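Local coordinates for ProQ/FinO domain-containing protein (Neisseria meningitidis, PDB 3MW6) that probably binds RNA and acts as an RNA chaperone of the ProQ/FinO family, at residues A[53-58]-A[91-96]; A[82-87]-A[99-104]. All blocks are in the same frame, centred on the assembly; numbering follows the deposited sequence.

Overall arrangement
The centres of interactions 1 and 2 lie about 18 Å apart within one ProQ/FinO domain, and the two share no touching residues. They are joined by the small antiparallel hairpin of strands 89-91 and 97-100. In interaction 1 the tip of the hairpin, residues 91-96, leans on helix 51-58; in interaction 2 the chain leaving its second strand, residues 99-104, packs against the end of helix 78-86, which leads into the first. The hairpin thus has a contact at each end. The centre of interaction 1 is about 11 Å from the centre of the chain and its segments touch no other subunit, whereas that of interaction 2, at about 16 Å, borders the second copy of the protein.

Interaction 1 (A[53-58]-A[91-96]); sequences QDLIAA and FDLNNR
D92 OD2 takes two backbone N-H groups of its own turn and so steadies the loop from which L93 reaches helix 51-58. N94 N donates to D92 OD2 at 2.8 Å in a bent bond; R96 N reaches D92 OD2 at 3.1 Å and more directly (160° at the hydrogen). The two donors come from opposite faces of the carboxylate, each about 45° out of its plane, and together limit its rotation. N95 N closes the turn on D92 O at 3.0 Å, while D92 N donates to R96 O beyond it.

No hydrogen bond crosses the contact; it is packing centred on L93. The CA of L93 lies 7.3 Å from the CA of D54. With CG beside the backbone N and anti to the carbonyl carbon (chi1 -77°), the leucine projects toward the helix and divides its two methyls between neighbouring residues. L93 CD1 is set against the aliphatic CB of D54 at 3.7 Å, with A58 CB one helical turn further on at 4.4 Å. L93 CD2 meets L55 CD2 at 4.0 Å, methyl to methyl, where the two leucine side chains cross at about a right angle. Of the D54 side chain it is CB that packs, and L93 CD1 also comes close to D54 O. Y38 also touches L93, L55 and A58, F41 and I67 lie against L55, and N95 OD1 accepts a hydrogen bond from K45 NZ.

The loop is a type I turn from D92 to N95, opened by an Asx turn at D92; its last residue, N95, has positive phi and takes the bulge position. With its D92-R96 backbone bond, this is the type I turn plus G1 bulge of a tight beta hairpin, here linking strands 89-91 and 97-100.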
# COMPACT_ATOMS: atom_id res chain seq x y z
N GLN A 53 11.34 -5.99 -6.87
CA GLN A 53 12.46 -6.90 -7.15
C GLN A 53 12.15 -7.91 -8.26
O GLN A 53 13.02 -8.26 -9.06
CB GLN A 53 12.90 -7.63 -5.87
CG GLN A 53 13.43 -6.72 -4.76
CD GLN A 53 14.72 -6.01 -5.15
OE1 GLN A 53 15.61 -6.60 -5.78
NE2 GLN A 53 14.84 -4.74 -4.77
N ASP A 54 10.91 -8.38 -8.33
CA ASP A 54 10.53 -9.31 -9.39
C ASP A 54 10.61 -8.66 -10.77
O ASP A 54 11.05 -9.27 -11.74
CB ASP A 54 9.13 -9.85 -9.17
CG ASP A 54 9.02 -10.64 -7.89
OD1 ASP A 54 10.04 -11.22 -7.46
OD2 ASP A 54 7.92 -10.66 -7.32
N LEU A 55 10.16 -7.41 -10.86
CA LEU A 55 10.22 -6.66 -12.11
C LEU A 55 11.67 -6.44 -12.52
O LEU A 55 12.04 -6.61 -13.68
CB LEU A 55 9.51 -5.30 -11.96
CG LEU A 55 7.98 -5.24 -12.00
CD1 LEU A 55 7.50 -3.81 -11.69
CD2 LEU A 55 7.52 -5.68 -13.37
N ILE A 56 12.50 -6.06 -11.55
CA ILE A 56 13.91 -5.78 -11.82
C ILE A 56 14.61 -7.01 -12.36
O ILE A 56 15.31 -6.94 -13.37
CB ILE A 56 14.64 -5.29 -10.56
CG1 ILE A 56 14.29 -3.82 -10.31
CG2 ILE A 56 16.15 -5.49 -10.71
CD1 ILE A 56 14.67 -3.29 -8.92
N ALA A 57 14.38 -8.14 -11.70
CA ALA A 57 14.93 -9.41 -12.13
C ALA A 57 14.41 -9.81 -13.52
O ALA A 57 15.17 -10.32 -14.34
CB ALA A 57 14.62 -10.48 -11.09
N ALA A 58 13.13 -9.57 -13.80
CA ALA A 58 12.54 -9.99 -15.07
C ALA A 58 12.87 -9.05 -16.24
O ALA A 58 12.73 -9.42 -17.41
CB ALA A 58 11.01 -10.14 -14.94
N PHE A 91 -1.41 -10.13 -5.76
CA PHE A 91 -1.06 -10.99 -6.89
C PHE A 91 0.40 -10.79 -7.30
O PHE A 91 0.88 -9.66 -7.32
CB PHE A 91 -1.98 -10.69 -8.07
CG PHE A 91 -3.41 -11.08 -7.85
CD1 PHE A 91 -3.95 -12.18 -8.48
CD2 PHE A 91 -4.22 -10.34 -6.99
CE1 PHE A 91 -5.27 -12.56 -8.27
CE2 PHE A 91 -5.53 -10.70 -6.77
CZ PHE A 91 -6.07 -11.82 -7.42
N ASP A 92 1.10 -11.88 -7.65
CA ASP A 92 2.49 -11.77 -8.12
C ASP A 92 2.52 -11.57 -9.63
O ASP A 92 1.46 -11.45 -10.26
CB ASP A 92 3.35 -12.96 -7.67
CG ASP A 92 2.89 -14.28 -8.25
OD1 ASP A 92 3.23 -15.33 -7.66
OD2 ASP A 92 2.17 -14.29 -9.28
N LEU A 93 3.72 -11.51 -10.22
CA LEU A 93 3.85 -11.29 -11.66
C LEU A 93 3.13 -12.33 -12.50
O LEU A 93 2.79 -12.07 -13.65
CB LEU A 93 5.32 -11.24 -12.10
CG LEU A 93 6.02 -9.94 -11.77
CD1 LEU A 93 7.41 -9.87 -12.42
CD2 LEU A 93 5.16 -8.76 -12.21
N ASN A 94 2.87 -13.50 -11.92
CA ASN A 94 2.22 -14.59 -12.64
C ASN A 94 0.73 -14.69 -12.38
O ASN A 94 0.11 -15.73 -12.63
CB ASN A 94 2.88 -15.92 -12.29
CG ASN A 94 4.31 -16.00 -12.77
OD1 ASN A 94 4.66 -15.44 -13.81
ND2 ASN A 94 5.16 -16.69 -12.01
N ASN A 95 0.16 -13.60 -11.88
CA ASN A 95 -1.26 -13.56 -11.60
C ASN A 95 -1.69 -14.65 -10.63
O ASN A 95 -2.79 -15.18 -10.72
CB ASN A 95 -2.07 -13.62 -12.89
CG ASN A 95 -3.14 -12.55 -12.95
OD1 ASN A 95 -3.69 -12.15 -11.93
ND2 ASN A 95 -3.42 -12.07 -14.16
N ARG A 96 -0.83 -14.98 -9.68
CA ARG A 96 -1.20 -15.92 -8.64
C ARG A 96 -1.29 -15.23 -7.29
O ARG A 96 -0.59 -14.27 -7.03
CB ARG A 96 -0.21 -17.08 -8.60
CG ARG A 96 -0.18 -17.87 -9.90
CD ARG A 96 0.17 -19.33 -9.67
NE ARG A 96 -0.02 -20.12 -10.89
CZ ARG A 96 -0.96 -21.05 -11.04
NH1 ARG A 96 -1.80 -21.32 -10.05
NH2 ARG A 96 -1.06 -21.72 -12.19

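Interaction 2 (A[82-87]-A[99-104]); sequences KALARG and GEVTPE
G87 leaves helix 78-86 with positive phi (84°) and brings its CA to 5.3 Å from the CA of V101, where the chain passes from strand 97-100 toward helix 103-110. At these backbone angles a CB on G87 would jam against the carbonyl O of R86, which accounts for a glycine here. The last helical turn is held by the bond from G87 N to A83 O, 3.1 Å. V101 points toward this helix end and supplies all the touching side-chain atoms of its segment. V101 CB lies 4.0 Å from G87 CA.

The two methyls of V101 have different tasks. V101 CG1, anti to the backbone N (chi1 178°), sits against the carbonyl of the last turn, 3.6 Å from L84 O. V101 CG2, on the other branch, meets L84 CD2 at 4.1 Å and also borders G87 CA at 4.2 Å. L84 extends its side chain from the helix flank and crosses the valine at about a right angle; L84 CD2 and V101 CG2 are the methyls that meet. R90 touches both L84 and V101, and I108 of the second subunit packs on L84, extending the apolar patch into the dimer interface.

Polar bonds lie around this patch: A85 O accepts from Q106 NE2, and E104 makes a salt bridge to R90 of the second subunit. T102 is the N-cap of helix 103-110; its side chain caps a backbone N there and its own N donates to E105 OE1, a reciprocal pairing consistent with a capping box.

No hydrogen bond or charge pair spans the two segments. Their fit is van der Waals packing of one valine against the L84-G87 turn, without a directional bond, while the adjoining backbone hydrogen bonding of V101 with G88 ties the same region together.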
# COMPACT_ATOMS: atom_id res chain seq x y z
N LYS A 82 -7.90 2.63 -5.39
CA LYS A 82 -9.26 2.12 -5.40
C LYS A 82 -9.24 0.58 -5.31
O LYS A 82 -10.09 -0.02 -4.67
CB LYS A 82 -9.98 2.61 -6.66
CG LYS A 82 -11.46 2.47 -6.66
CD LYS A 82 -12.08 3.50 -7.61
CE LYS A 82 -11.53 3.38 -9.03
NZ LYS A 82 -12.02 2.16 -9.75
N ALA A 83 -8.23 -0.03 -5.92
CA ALA A 83 -8.06 -1.49 -5.86
C ALA A 83 -7.69 -1.88 -4.45
O ALA A 83 -8.14 -2.91 -3.94
CB ALA A 83 -6.95 -1.95 -6.85
N LEU A 84 -6.86 -1.08 -3.80
CA LEU A 84 -6.49 -1.38 -2.42
C LEU A 84 -7.70 -1.23 -1.52
O LEU A 84 -7.87 -1.97 -0.55
CB LEU A 84 -5.37 -0.46 -1.94
CG LEU A 84 -3.98 -0.60 -2.56
CD1 LEU A 84 -3.06 0.32 -1.78
CD2 LEU A 84 -3.48 -2.03 -2.48
N ALA A 85 -8.56 -0.26 -1.82
CA ALA A 85 -9.79 -0.09 -1.05
C ALA A 85 -10.72 -1.28 -1.23
O ALA A 85 -11.53 -1.61 -0.34
CB ALA A 85 -10.51 1.17 -1.48
N ARG A 86 -10.66 -1.88 -2.41
CA ARG A 86 -11.50 -3.05 -2.69
C ARG A 86 -11.01 -4.19 -1.82
O ARG A 86 -11.81 -4.94 -1.28
CB ARG A 86 -11.48 -3.42 -4.18
CG ARG A 86 -12.32 -4.64 -4.53
CD ARG A 86 -12.26 -4.95 -6.04
NE ARG A 86 -12.69 -6.32 -6.30
CZ ARG A 86 -12.74 -6.86 -7.51
NH1 ARG A 86 -12.39 -6.16 -8.58
NH2 ARG A 86 -13.15 -8.12 -7.65
N GLY A 87 -9.69 -4.30 -1.66
CA GLY A 87 -9.11 -5.27 -0.75
C GLY A 87 -8.96 -6.67 -1.33
O GLY A 87 -8.88 -6.84 -2.55
N GLY A 99 -0.10 -13.24 -0.69
CA GLY A 99 -0.37 -12.29 0.38
C GLY A 99 -1.75 -11.67 0.22
O GLY A 99 -2.56 -12.14 -0.58
N GLU A 100 -2.01 -10.60 0.97
CA GLU A 100 -3.29 -9.90 0.88
C GLU A 100 -3.19 -8.41 1.25
O GLU A 100 -2.14 -7.93 1.67
CB GLU A 100 -4.34 -10.58 1.76
CG GLU A 100 -3.86 -10.95 3.16
CD GLU A 100 -3.22 -12.34 3.21
OE1 GLU A 100 -3.73 -13.28 2.55
OE2 GLU A 100 -2.20 -12.50 3.93
N VAL A 101 -4.30 -7.69 1.07
CA VAL A 101 -4.39 -6.32 1.53
C VAL A 101 -4.85 -6.40 2.97
O VAL A 101 -5.87 -7.00 3.25
CB VAL A 101 -5.38 -5.49 0.70
CG1 VAL A 101 -5.49 -4.04 1.25
CG2 VAL A 101 -4.93 -5.46 -0.75
N THR A 102 -4.07 -5.83 3.89
CA THR A 102 -4.41 -5.84 5.32
C THR A 102 -5.55 -4.88 5.61
O THR A 102 -5.79 -3.93 4.85
CB THR A 102 -3.21 -5.36 6.20
OG1 THR A 102 -2.85 -4.03 5.80
CG2 THR A 102 -1.99 -6.27 6.04
N PRO A 103 -6.24 -5.09 6.74
CA PRO A 103 -7.28 -4.12 7.10
C PRO A 103 -6.75 -2.69 7.17
O PRO A 103 -7.45 -1.78 6.72
CB PRO A 103 -7.77 -4.61 8.47
CG PRO A 103 -7.48 -6.09 8.45
CD PRO A 103 -6.19 -6.23 7.67
N GLU A 104 -5.54 -2.49 7.68
CA GLU A 104 -4.99 -1.13 7.78
C GLU A 104 -4.73 -0.51 6.41
O GLU A 104 -5.07 0.65 6.18
CB GLU A 104 -3.71 -1.09 8.66
CG GLU A 104 -2.77 0.08 8.34
CD GLU A 104 -1.38 -0.03 9.01
OE1 GLU A 104 -1.30 -0.21 10.24
OE2 GLU A 104 -0.36 0.08 8.30